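PDB 1T3Q: quinoline 2-oxidoreductase large subunit, which carries the molybdenum and pterin cytosine dinucleotide of quinoline 2-oxidoreductase, the molybdenum hydroxylase that oxidises quinoline at its carbon 2. Local coordinates for the interface of chains A and B and the interface of chains A and C. Sequence-based numbering; all coordinates share one arbitrary frame. Chains: chain A/B, quinoline 2-oxidoreductase large subunit; chain C, quinoline 2-oxidoreductase medium subunit.

Contacts 1 and 2 are patches of the two-fold interface between the large subunits A and B, so each recurs with the chains exchanged; contact 3 joins large subunit A to the medium, flavin-binding subunit C. The C-alpha centres of contacts 1 and 2 lie about 30 Å apart, and contact 3 is about 43 Å from contact 1 and 41 Å from contact 2. The three have no residue in common, though contacts 1 and 2 draw on neighbouring stretches of chain A, the loop at 482-483 leading into strand 486-491. The same large subunit thus meets its copy and its flavoprotein partner through separate surfaces.

Contact 1: the interface of chains A and B. Residues chain A 490, 492, 496-498, 529-530; chain B 230, 241-242.
B:Arg230, on helix 226-237, meets A:Asp492 at about a right angle, guanidinium and carboxylate planes 69° apart, in this patch of the two-fold interface between large subunits. The arginine runs extended from CG to NE, with CG anti to the backbone N (chi1 177°), and its guanidinium forms a salt bridge with the carboxylate. B:Arg230 NH2 donates to A:Asp492 OD1 at 3.0 Å from above the carboxylate plane, while NH1 adds a weak bond to the same oxygen. A:Arg490 NE reaches A:Asp492 OD1 from the opposite face at 2.8 Å, so two positive groups share this oxygen. OD2 takes the hydroxyl of A:Thr498 on its syn lone pair, which helps fix the carboxylate's rotation.

Outward from the backbone, B:His242 CB packs against A:Val530 CG1 at 3.9 Å and also meets A:Lys496 CB. CG lies against that same lysine carbon. On one branch, ND1 comes beside the backbone of A:Val529 and A:Val530; on the other, B:His242 CD2 touches A:Lys496 CG at 3.3 Å. Farther out, CE1 faces A:Val529 N and NE2 nears A:Lys496 CD. Water 1 lies 2.7 Å from B:His242 O and joins this carbonyl to A:Thr498 OG1.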
ATOM      1  N   ARG A 490       3.174   8.131  20.506  1.00 16.71           N
ATOM      2  CA  ARG A 490       1.775   8.203  20.875  1.00 16.22           C
ATOM      3  C   ARG A 490       1.484   7.077  21.841  1.00 17.71           C
ATOM      4  O   ARG A 490       1.910   5.945  21.628  1.00 16.44           O
ATOM      5  CB  ARG A 490       0.862   8.025  19.654  1.00 15.75           C
ATOM      6  CG  ARG A 490      -0.626   7.921  20.014  1.00 16.72           C
ATOM      7  CD  ARG A 490      -1.491   7.719  18.770  1.00 18.26           C
ATOM      8  NE  ARG A 490      -1.285   6.399  18.177  1.00 19.38           N
ATOM      9  CZ  ARG A 490      -1.585   6.083  16.921  1.00 20.08           C
ATOM     10  NH1 ARG A 490      -2.109   6.992  16.107  1.00 17.36           N
ATOM     11  NH2 ARG A 490      -1.351   4.859  16.472  1.00 18.12           N
ATOM     12  N   ASP A 492      -1.252   4.847  22.918  1.00 17.64           N
ATOM     13  CA  ASP A 492      -2.577   4.465  22.467  1.00 18.29           C
ATOM     14  C   ASP A 492      -3.506   4.333  23.682  1.00 20.24           C
ATOM     15  O   ASP A 492      -3.048   4.049  24.790  1.00 20.36           O
ATOM     16  CB  ASP A 492      -2.471   3.165  21.663  1.00 17.92           C
ATOM     17  CG  ASP A 492      -1.572   3.327  20.442  1.00 19.97           C
ATOM     18  OD1 ASP A 492      -1.966   4.066  19.514  1.00 18.57           O
ATOM     19  OD2 ASP A 492      -0.468   2.744  20.416  1.00 17.64           O
ATOM     20  N   LYS A 496      -0.953   0.940  24.987  1.00 16.23           N
ATOM     21  CA  LYS A 496       0.123   0.464  24.134  1.00 16.12           C
ATOM     22  C   LYS A 496       0.840   1.702  23.599  1.00 16.90           C
ATOM     23  O   LYS A 496       0.337   2.815  23.746  1.00 16.35           O
ATOM     24  CB  LYS A 496      -0.438  -0.399  22.998  1.00 17.19           C
ATOM     25  CG  LYS A 496      -1.161  -1.653  23.488  1.00 18.26           C
ATOM     26  CD  LYS A 496      -0.273  -2.479  24.411  1.00 19.57           C
ATOM     27  CE  LYS A 496      -0.906  -3.818  24.784  1.00 21.10           C
ATOM     28  NZ  LYS A 496      -2.202  -3.673  25.495  1.00 24.09           N
ATOM     29  N   VAL A 497       2.007   1.515  22.994  1.00 16.59           N
ATOM     30  CA  VAL A 497       2.787   2.647  22.501  1.00 16.11           C
ATOM     31  C   VAL A 497       3.161   2.548  21.022  1.00 16.77           C
ATOM     32  O   VAL A 497       3.653   1.517  20.568  1.00 16.59           O
ATOM     33  CB  VAL A 497       4.085   2.795  23.321  1.00 15.73           C
ATOM     34  CG1 VAL A 497       4.875   3.998  22.851  1.00 18.54           C
ATOM     35  CG2 VAL A 497       3.752   2.925  24.802  1.00 14.82           C
ATOM     36  N   THR A 498       2.938   3.637  20.288  1.00 16.22           N
ATOM     37  CA  THR A 498       3.259   3.702  18.862  1.00 16.38           C
ATOM     38  C   THR A 498       4.338   4.759  18.645  1.00 17.06           C
ATOM     39  O   THR A 498       4.122   5.941  18.916  1.00 17.15           O
ATOM     40  CB  THR A 498       2.025   4.079  18.025  1.00 16.68           C
ATOM     41  OG1 THR A 498       0.997   3.103  18.226  1.00 19.16           O
ATOM     42  CG2 THR A 498       2.384   4.137  16.537  1.00 15.89           C
ATOM     43  N   VAL A 529       5.170  -2.005  22.647  1.00 17.17           N
ATOM     44  CA  VAL A 529       5.629  -0.908  21.801  1.00 17.15           C
ATOM     45  C   VAL A 529       5.857  -1.343  20.362  1.00 17.40           C
ATOM     46  O   VAL A 529       6.354  -2.440  20.114  1.00 17.07           O
ATOM     47  CB  VAL A 529       6.972  -0.348  22.329  1.00 17.87           C
ATOM     48  CG1 VAL A 529       7.432   0.824  21.470  1.00 17.63           C
ATOM     49  CG2 VAL A 529       6.824   0.068  23.781  1.00 17.49           C
ATOM     50  N   VAL A 530       5.500  -0.489  19.408  1.00 16.76           N
ATOM     51  CA  VAL A 530       5.758  -0.809  18.011  1.00 17.51           C
ATOM     52  C   VAL A 530       6.498   0.355  17.361  1.00 18.16           C
ATOM     53  O   VAL A 530       6.191   1.520  17.621  1.00 17.87           O
ATOM     54  CB  VAL A 530       4.467  -1.109  17.204  1.00 17.74           C
ATOM     55  CG1 VAL A 530       3.574   0.121  17.124  1.00 17.11           C
ATOM     56  CG2 VAL A 530       4.846  -1.567  15.805  1.00 21.69           C
TER
ATOM     57  N   ARG B 230     -10.481   1.006  15.227  1.00 15.77           N
ATOM     58  CA  ARG B 230      -9.226   0.403  15.650  1.00 17.74           C
ATOM     59  C   ARG B 230      -9.275   0.003  17.127  1.00 18.71           C
ATOM     60  O   ARG B 230      -8.898  -1.114  17.491  1.00 17.95           O
ATOM     61  CB  ARG B 230      -8.061   1.371  15.423  1.00 16.04           C
ATOM     62  CG  ARG B 230      -6.717   0.840  15.900  1.00 18.31           C
ATOM     63  CD  ARG B 230      -5.656   1.894  15.734  1.00 19.29           C
ATOM     64  NE  ARG B 230      -4.362   1.512  16.288  1.00 22.68           N
ATOM     65  CZ  ARG B 230      -3.740   2.187  17.251  1.00 23.77           C
ATOM     66  NH1 ARG B 230      -2.559   1.782  17.692  1.00 23.93           N
ATOM     67  NH2 ARG B 230      -4.310   3.260  17.786  1.00 21.54           N
ATOM     68  N   GLU B 241      -3.761  -3.310  20.526  1.00 18.91           N
ATOM     69  CA  GLU B 241      -4.057  -2.127  19.720  1.00 20.80           C
ATOM     70  C   GLU B 241      -2.934  -1.546  18.865  1.00 20.41           C
ATOM     71  O   GLU B 241      -3.180  -1.102  17.740  1.00 20.76           O
ATOM     72  CB  GLU B 241      -4.631  -1.025  20.621  1.00 21.33           C
ATOM     73  CG  GLU B 241      -5.277   0.120  19.861  1.00 23.74           C
ATOM     74  CD  GLU B 241      -5.840   1.199  20.773  1.00 23.93           C
ATOM     75  OE1 GLU B 241      -6.587   2.056  20.267  1.00 24.90           O
ATOM     76  OE2 GLU B 241      -5.532   1.199  21.987  1.00 24.56           O
ATOM     77  N   HIS B 242      -1.711  -1.536  19.378  1.00 19.72           N
ATOM     78  CA  HIS B 242      -0.596  -0.974  18.616  1.00 18.62           C
ATOM     79  C   HIS B 242      -0.235  -1.809  17.393  1.00 18.94           C
ATOM     80  O   HIS B 242       0.521  -1.359  16.531  1.00 17.36           O
ATOM     81  CB  HIS B 242       0.637  -0.816  19.507  1.00 18.04           C
ATOM     82  CG  HIS B 242       1.083  -2.091  20.147  1.00 18.95           C
ATOM     83  ND1 HIS B 242       2.376  -2.559  20.050  1.00 21.48           N
ATOM     84  CD2 HIS B 242       0.405  -3.004  20.884  1.00 15.90           C
ATOM     85  CE1 HIS B 242       2.475  -3.707  20.698  1.00 18.77           C
ATOM     86  NE2 HIS B 242       1.293  -3.998  21.212  1.00 20.01           N
TER
HETATM   87  O   HOH W   1       0.039   1.252  16.382  1.00 18.27           O
HETATM   88  O   HOH W   2      -4.390  -3.176  23.398  1.00 20.61           O

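Contact 2: the interface of chains A and B. Residues chain A 3, 471-472, 482-483, 631; chain B 610-613.
A:Lys3 and B:Asp613 form a salt bridge across the two-fold interface of the large subunits. The ammonium A:Lys3 NZ donates to B:Asp613 OD2 at 2.6 Å, on the anti lone pair, away from the other carboxylate oxygen. An extended chain beyond CG carries NZ there from the 3-10 helix 2-4. The aspartate's CG stands anti to its backbone N (chi1 171°), turning the carboxylate toward the lysine and past the methyl of A:Thr471. At its other end, B:Asp613 N donates to the hydroxyl A:Thr482 OG1 at 2.8 Å, and the methyl A:Thr482 CG2 packs on B:Asp613 CB at 3.6 Å.

Next come the groups that place these two. A:Asp631 OD2 accepts from A:Lys3 NZ at 3.1 Å, again on an anti lone pair, and from A:Thr471 OG1 at 2.7 Å on the syn side, somewhat out of the plane. The ammonium therefore bridges two carboxylates, probably easing the repulsion between them. A methionine in place of A:Lys3 would probably leave B:Asp613 and A:Asp631 without the cation that they share. A:Thr471 is held in turn by A:Thr483, whose backbone N donates to A:Thr471 OG1. Waters extend the junction: one links A:Thr482 N to B:Phe611 O, and another lies 2.9 Å from B:Asp613 OD1 and 3.1 Å from A:Arg472 NH1.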
ATOM      1  N   LYS A   3      16.531  20.790  21.770  1.00 22.56           N
ATOM      2  CA  LYS A   3      16.941  19.578  21.062  1.00 21.62           C
ATOM      3  C   LYS A   3      18.094  18.867  21.768  1.00 21.86           C
ATOM      4  O   LYS A   3      18.367  17.698  21.496  1.00 21.14           O
ATOM      5  CB  LYS A   3      17.343  19.909  19.618  1.00 21.05           C
ATOM      6  CG  LYS A   3      18.574  20.789  19.487  1.00 21.31           C
ATOM      7  CD  LYS A   3      18.894  21.069  18.025  1.00 21.28           C
ATOM      8  CE  LYS A   3      20.189  21.842  17.877  1.00 22.09           C
ATOM      9  NZ  LYS A   3      20.578  21.979  16.447  1.00 23.93           N
ATOM     10  N   THR A 471      24.917  17.987  14.389  1.00 18.36           N
ATOM     11  CA  THR A 471      25.500  19.293  14.096  1.00 19.49           C
ATOM     12  C   THR A 471      26.886  19.517  14.695  1.00 19.95           C
ATOM     13  O   THR A 471      27.809  19.928  13.991  1.00 20.89           O
ATOM     14  CB  THR A 471      24.580  20.417  14.594  1.00 19.57           C
ATOM     15  OG1 THR A 471      23.256  20.196  14.096  1.00 19.59           O
ATOM     16  CG2 THR A 471      25.091  21.783  14.108  1.00 19.62           C
ATOM     17  N   ARG A 472      27.030  19.246  15.990  1.00 20.21           N
ATOM     18  CA  ARG A 472      28.304  19.442  16.679  1.00 21.77           C
ATOM     19  C   ARG A 472      29.422  18.596  16.083  1.00 21.11           C
ATOM     20  O   ARG A 472      30.544  19.066  15.909  1.00 21.60           O
ATOM     21  CB  ARG A 472      28.162  19.118  18.176  1.00 23.07           C
ATOM     22  CG  ARG A 472      27.409  20.142  19.047  1.00 29.45           C
ATOM     23  CD  ARG A 472      26.742  21.273  18.275  1.00 35.76           C
ATOM     24  NE  ARG A 472      27.711  22.122  17.585  1.00 38.57           N
ATOM     25  CZ  ARG A 472      27.381  23.106  16.753  1.00 38.55           C
ATOM     26  NH1 ARG A 472      28.329  23.822  16.168  1.00 37.78           N
ATOM     27  N   THR A 482      23.814  21.507   9.844  1.00 22.25           N
ATOM     28  CA  THR A 482      22.877  21.423  10.957  1.00 20.33           C
ATOM     29  C   THR A 482      21.991  20.210  10.682  1.00 18.95           C
ATOM     30  O   THR A 482      21.462  20.059   9.584  1.00 18.02           O
ATOM     31  CB  THR A 482      21.980  22.676  11.048  1.00 19.80           C
ATOM     32  OG1 THR A 482      22.746  23.778  11.548  1.00 21.56           O
ATOM     33  CG2 THR A 482      20.798  22.428  11.979  1.00 20.65           C
ATOM     34  N   THR A 483      21.836  19.336  11.667  1.00 19.04           N
ATOM     35  CA  THR A 483      20.996  18.163  11.471  1.00 18.78           C
ATOM     36  C   THR A 483      19.634  18.381  12.109  1.00 19.96           C
ATOM     37  O   THR A 483      19.454  19.300  12.900  1.00 20.41           O
ATOM     38  CB  THR A 483      21.629  16.896  12.085  1.00 18.91           C
ATOM     39  OG1 THR A 483      21.937  17.136  13.466  1.00 17.07           O
ATOM     40  CG2 THR A 483      22.901  16.525  11.332  1.00 19.45           C
ATOM     41  N   ASP A 631      19.403  16.504  19.036  1.00 18.90           N
ATOM     42  CA  ASP A 631      20.728  16.710  18.478  1.00 20.09           C
ATOM     43  C   ASP A 631      21.658  16.805  19.690  1.00 20.46           C
ATOM     44  O   ASP A 631      21.483  17.672  20.535  1.00 21.12           O
ATOM     45  CB  ASP A 631      20.716  18.020  17.674  1.00 19.67           C
ATOM     46  CG  ASP A 631      21.968  18.224  16.839  1.00 23.20           C
ATOM     47  OD1 ASP A 631      22.689  17.240  16.569  1.00 20.71           O
ATOM     48  OD2 ASP A 631      22.219  19.381  16.434  1.00 22.44           O
TER
ATOM     49  N   TYR B 610      15.235  24.466  10.233  1.00 20.76           N
ATOM     50  CA  TYR B 610      15.710  23.109   9.985  1.00 20.96           C
ATOM     51  C   TYR B 610      17.220  22.970   9.833  1.00 22.37           C
ATOM     52  O   TYR B 610      17.835  22.097  10.444  1.00 22.05           O
ATOM     53  CB  TYR B 610      15.078  22.532   8.704  1.00 20.50           C
ATOM     54  CG  TYR B 610      13.725  21.885   8.886  1.00 18.97           C
ATOM     55  CD1 TYR B 610      12.555  22.634   8.806  1.00 17.42           C
ATOM     56  CD2 TYR B 610      13.621  20.521   9.161  1.00 19.86           C
ATOM     57  CE1 TYR B 610      11.309  22.043   8.997  1.00 19.41           C
ATOM     58  CE2 TYR B 610      12.381  19.918   9.356  1.00 17.74           C
ATOM     59  CZ  TYR B 610      11.230  20.682   9.275  1.00 19.49           C
ATOM     60  OH  TYR B 610      10.005  20.098   9.500  1.00 19.31           O
ATOM     61  N   PHE B 611      17.814  23.843   9.025  1.00 22.03           N
ATOM     62  CA  PHE B 611      19.226  23.724   8.710  1.00 23.31           C
ATOM     63  C   PHE B 611      20.218  24.826   9.095  1.00 23.72           C
ATOM     64  O   PHE B 611      21.374  24.764   8.685  1.00 23.49           O
ATOM     65  CB  PHE B 611      19.334  23.462   7.209  1.00 24.60           C
ATOM     66  CG  PHE B 611      18.365  22.421   6.704  1.00 26.40           C
ATOM     67  CD1 PHE B 611      17.457  22.726   5.695  1.00 27.83           C
ATOM     68  CD2 PHE B 611      18.368  21.132   7.232  1.00 27.51           C
ATOM     69  CE1 PHE B 611      16.562  21.759   5.215  1.00 27.84           C
ATOM     70  CE2 PHE B 611      17.477  20.160   6.759  1.00 29.85           C
ATOM     71  CZ  PHE B 611      16.575  20.476   5.749  1.00 27.39           C
ATOM     72  N   ALA B 612      19.795  25.818   9.869  1.00 25.50           N
ATOM     73  CA  ALA B 612      20.708  26.895  10.262  1.00 26.13           C
ATOM     74  C   ALA B 612      20.746  27.078  11.778  1.00 26.78           C
ATOM     75  O   ALA B 612      20.260  28.071  12.325  1.00 24.65           O
ATOM     76  CB  ALA B 612      20.309  28.200   9.573  1.00 25.84           C
ATOM     77  N   ASP B 613      21.342  26.085  12.427  1.00 27.43           N
ATOM     78  CA  ASP B 613      21.519  25.991  13.871  1.00 28.09           C
ATOM     79  C   ASP B 613      22.043  27.271  14.536  1.00 29.13           C
ATOM     80  O   ASP B 613      21.671  27.585  15.668  1.00 27.76           O
ATOM     81  CB  ASP B 613      22.461  24.803  14.127  1.00 31.22           C
ATOM     82  CG  ASP B 613      22.919  24.696  15.549  1.00 30.95           C
ATOM     83  OD1 ASP B 613      23.756  25.522  15.966  1.00 36.41           O
ATOM     84  OD2 ASP B 613      22.452  23.775  16.249  1.00 30.38           O
TER
HETATM   85  O   HOH W   3      23.110  22.859   7.305  1.00 24.87           O
HETATM   86  O   HOH W   4      26.174  25.192  14.357  1.00 32.60           O

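Contact 3: the interface of chains A and C. Residues chain A 128, 284-286; chain C 1-2, 42.
This is a heteromeric interface, where the N-terminus of medium subunit C docks on large subunit A and helps to join the flavoprotein to the molybdenum-carrying chain. The carboxylate of A:Glu128 receives the first two residues of chain C. The terminal amine, C:Met1 N, donates to A:Glu128 OE1 at 2.6 Å from above the carboxylate plane, 37° out of it, and is also 3.0 Å from A:Glu128 OE2 in a further hydrogen bond. The backbone C:Lys2 N reaches A:Glu128 OE2 at 2.9 Å on its syn lone pair. Both carboxylate oxygens are thus engaged by the start of the chain, and a charged terminus would probably add electrostatic attraction. An extended chain beyond CG (chi2 -180°) brings the glutamate tip to these nitrogens.

The side chain of C:Met1 leaves in another direction, with CG anti to the amine N, and C:Met1 CB packs against A:Asp284 CB at 3.5 Å. Its thioether end comes up to the amide of A:Gln286, but the sulfur-to-oxygen approach is too short to be trusted. C:Phe42 meets the same amide with a ring edge, C:Phe42 CE2 lying 3.4 Å from A:Gln286 CD, and ring and amide planes are perpendicular.

In the fold, A:Glu128 sits on helix 124-131, A:Asp284 immediately precedes helix 285-291, A:Gln286 lies in that helix's first turn, and C:Phe42 directly follows helix 36-41.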
ATOM      1  N   GLU A 128      16.324  -3.878 -21.770  1.00 17.29           N
ATOM      2  CA  GLU A 128      17.722  -4.153 -22.081  1.00 17.63           C
ATOM      3  C   GLU A 128      17.869  -4.443 -23.571  1.00 18.34           C
ATOM      4  O   GLU A 128      18.839  -4.012 -24.193  1.00 20.96           O
ATOM      5  CB  GLU A 128      18.244  -5.334 -21.255  1.00 19.53           C
ATOM      6  CG  GLU A 128      18.474  -4.997 -19.780  1.00 20.51           C
ATOM      7  CD  GLU A 128      18.994  -6.182 -18.978  1.00 24.98           C
ATOM      8  OE1 GLU A 128      19.317  -5.999 -17.782  1.00 25.47           O
ATOM      9  OE2 GLU A 128      19.079  -7.295 -19.536  1.00 27.45           O
ATOM     10  N   ASP A 284      21.372  -4.400 -11.526  1.00 17.10           N
ATOM     11  CA  ASP A 284      22.021  -5.700 -11.398  1.00 17.73           C
ATOM     12  C   ASP A 284      23.386  -5.516 -10.739  1.00 17.64           C
ATOM     13  O   ASP A 284      23.813  -4.387 -10.494  1.00 18.20           O
ATOM     14  CB  ASP A 284      22.135  -6.400 -12.759  1.00 18.21           C
ATOM     15  CG  ASP A 284      22.964  -5.623 -13.772  1.00 19.72           C
ATOM     16  OD1 ASP A 284      22.594  -5.657 -14.965  1.00 20.72           O
ATOM     17  OD2 ASP A 284      23.980  -5.004 -13.398  1.00 17.40           O
ATOM     18  N   ARG A 285      24.073  -6.616 -10.450  1.00 18.41           N
ATOM     19  CA  ARG A 285      25.365  -6.542  -9.781  1.00 17.23           C
ATOM     20  C   ARG A 285      26.426  -5.716 -10.515  1.00 18.17           C
ATOM     21  O   ARG A 285      27.210  -5.011  -9.884  1.00 16.31           O
ATOM     22  CB  ARG A 285      25.895  -7.953  -9.511  1.00 15.63           C
ATOM     23  CG  ARG A 285      27.200  -7.988  -8.719  1.00 13.66           C
ATOM     24  CD  ARG A 285      27.090  -7.252  -7.384  1.00 15.56           C
ATOM     25  NE  ARG A 285      25.993  -7.749  -6.555  1.00 15.23           N
ATOM     26  CZ  ARG A 285      25.669  -7.244  -5.366  1.00 17.56           C
ATOM     27  NH1 ARG A 285      26.359  -6.221  -4.866  1.00 16.05           N
ATOM     28  NH2 ARG A 285      24.660  -7.761  -4.674  1.00 17.64           N
ATOM     29  N   GLN A 286      26.452  -5.798 -11.840  1.00 17.54           N
ATOM     30  CA  GLN A 286      27.428  -5.036 -12.613  1.00 18.29           C
ATOM     31  C   GLN A 286      27.195  -3.539 -12.470  1.00 16.98           C
ATOM     32  O   GLN A 286      28.147  -2.769 -12.338  1.00 18.84           O
ATOM     33  CB  GLN A 286      27.373  -5.443 -14.088  1.00 18.47           C
ATOM     34  CG  GLN A 286      28.020  -6.790 -14.346  1.00 25.22           C
ATOM     35  CD  GLN A 286      27.397  -7.891 -13.509  1.00 28.94           C
ATOM     36  OE1 GLN A 286      26.231  -8.226 -13.695  1.00 33.14           O
ATOM     37  NE2 GLN A 286      28.167  -8.450 -12.572  1.00 28.38           N
TER
ATOM     38  N   MET C   1      21.423  -7.571 -17.663  1.00 36.27           N
ATOM     39  CA  MET C   1      21.849  -8.838 -17.011  1.00 32.15           C
ATOM     40  C   MET C   1      20.800  -9.933 -17.213  1.00 29.33           C
ATOM     41  O   MET C   1      20.956 -11.053 -16.727  1.00 29.07           O
ATOM     42  CB  MET C   1      22.103  -8.595 -15.521  1.00 36.47           C
ATOM     43  CG  MET C   1      22.555  -9.808 -14.733  1.00 39.31           C
ATOM     44  SD  MET C   1      24.025  -9.475 -13.737  1.00 47.88           S
ATOM     45  CE  MET C   1      25.116 -10.785 -14.320  1.00 42.76           C
ATOM     46  N   LYS C   2      19.724  -9.605 -17.923  1.00 23.88           N
ATOM     47  CA  LYS C   2      18.695 -10.596 -18.216  1.00 22.20           C
ATOM     48  C   LYS C   2      19.115 -11.252 -19.535  1.00 21.41           C
ATOM     49  O   LYS C   2      19.655 -10.582 -20.421  1.00 21.76           O
ATOM     50  CB  LYS C   2      17.319  -9.938 -18.372  1.00 22.44           C
ATOM     51  CG  LYS C   2      16.794  -9.236 -17.122  1.00 22.67           C
ATOM     52  CD  LYS C   2      16.756 -10.162 -15.916  1.00 20.73           C
ATOM     53  CE  LYS C   2      16.214  -9.442 -14.686  1.00 21.76           C
ATOM     54  NZ  LYS C   2      16.157 -10.330 -13.487  1.00 21.09           N
ATOM     55  N   PHE C  42      25.407 -11.917 -19.302  1.00 22.35           N
ATOM     56  CA  PHE C  42      26.279 -10.829 -19.741  1.00 23.47           C
ATOM     57  C   PHE C  42      26.057 -10.554 -21.220  1.00 23.53           C
ATOM     58  O   PHE C  42      26.728  -9.706 -21.812  1.00 23.52           O
ATOM     59  CB  PHE C  42      27.742 -11.205 -19.517  1.00 26.27           C
ATOM     60  CG  PHE C  42      28.158 -11.182 -18.076  1.00 31.18           C
ATOM     61  CD1 PHE C  42      29.037 -12.137 -17.580  1.00 34.13           C
ATOM     62  CD2 PHE C  42      27.689 -10.193 -17.218  1.00 32.62           C
ATOM     63  CE1 PHE C  42      29.443 -12.105 -16.247  1.00 36.54           C
ATOM     64  CE2 PHE C  42      28.089 -10.154 -15.884  1.00 32.99           C
ATOM     65  CZ  PHE C  42      28.965 -11.110 -15.399  1.00 34.79           C
TER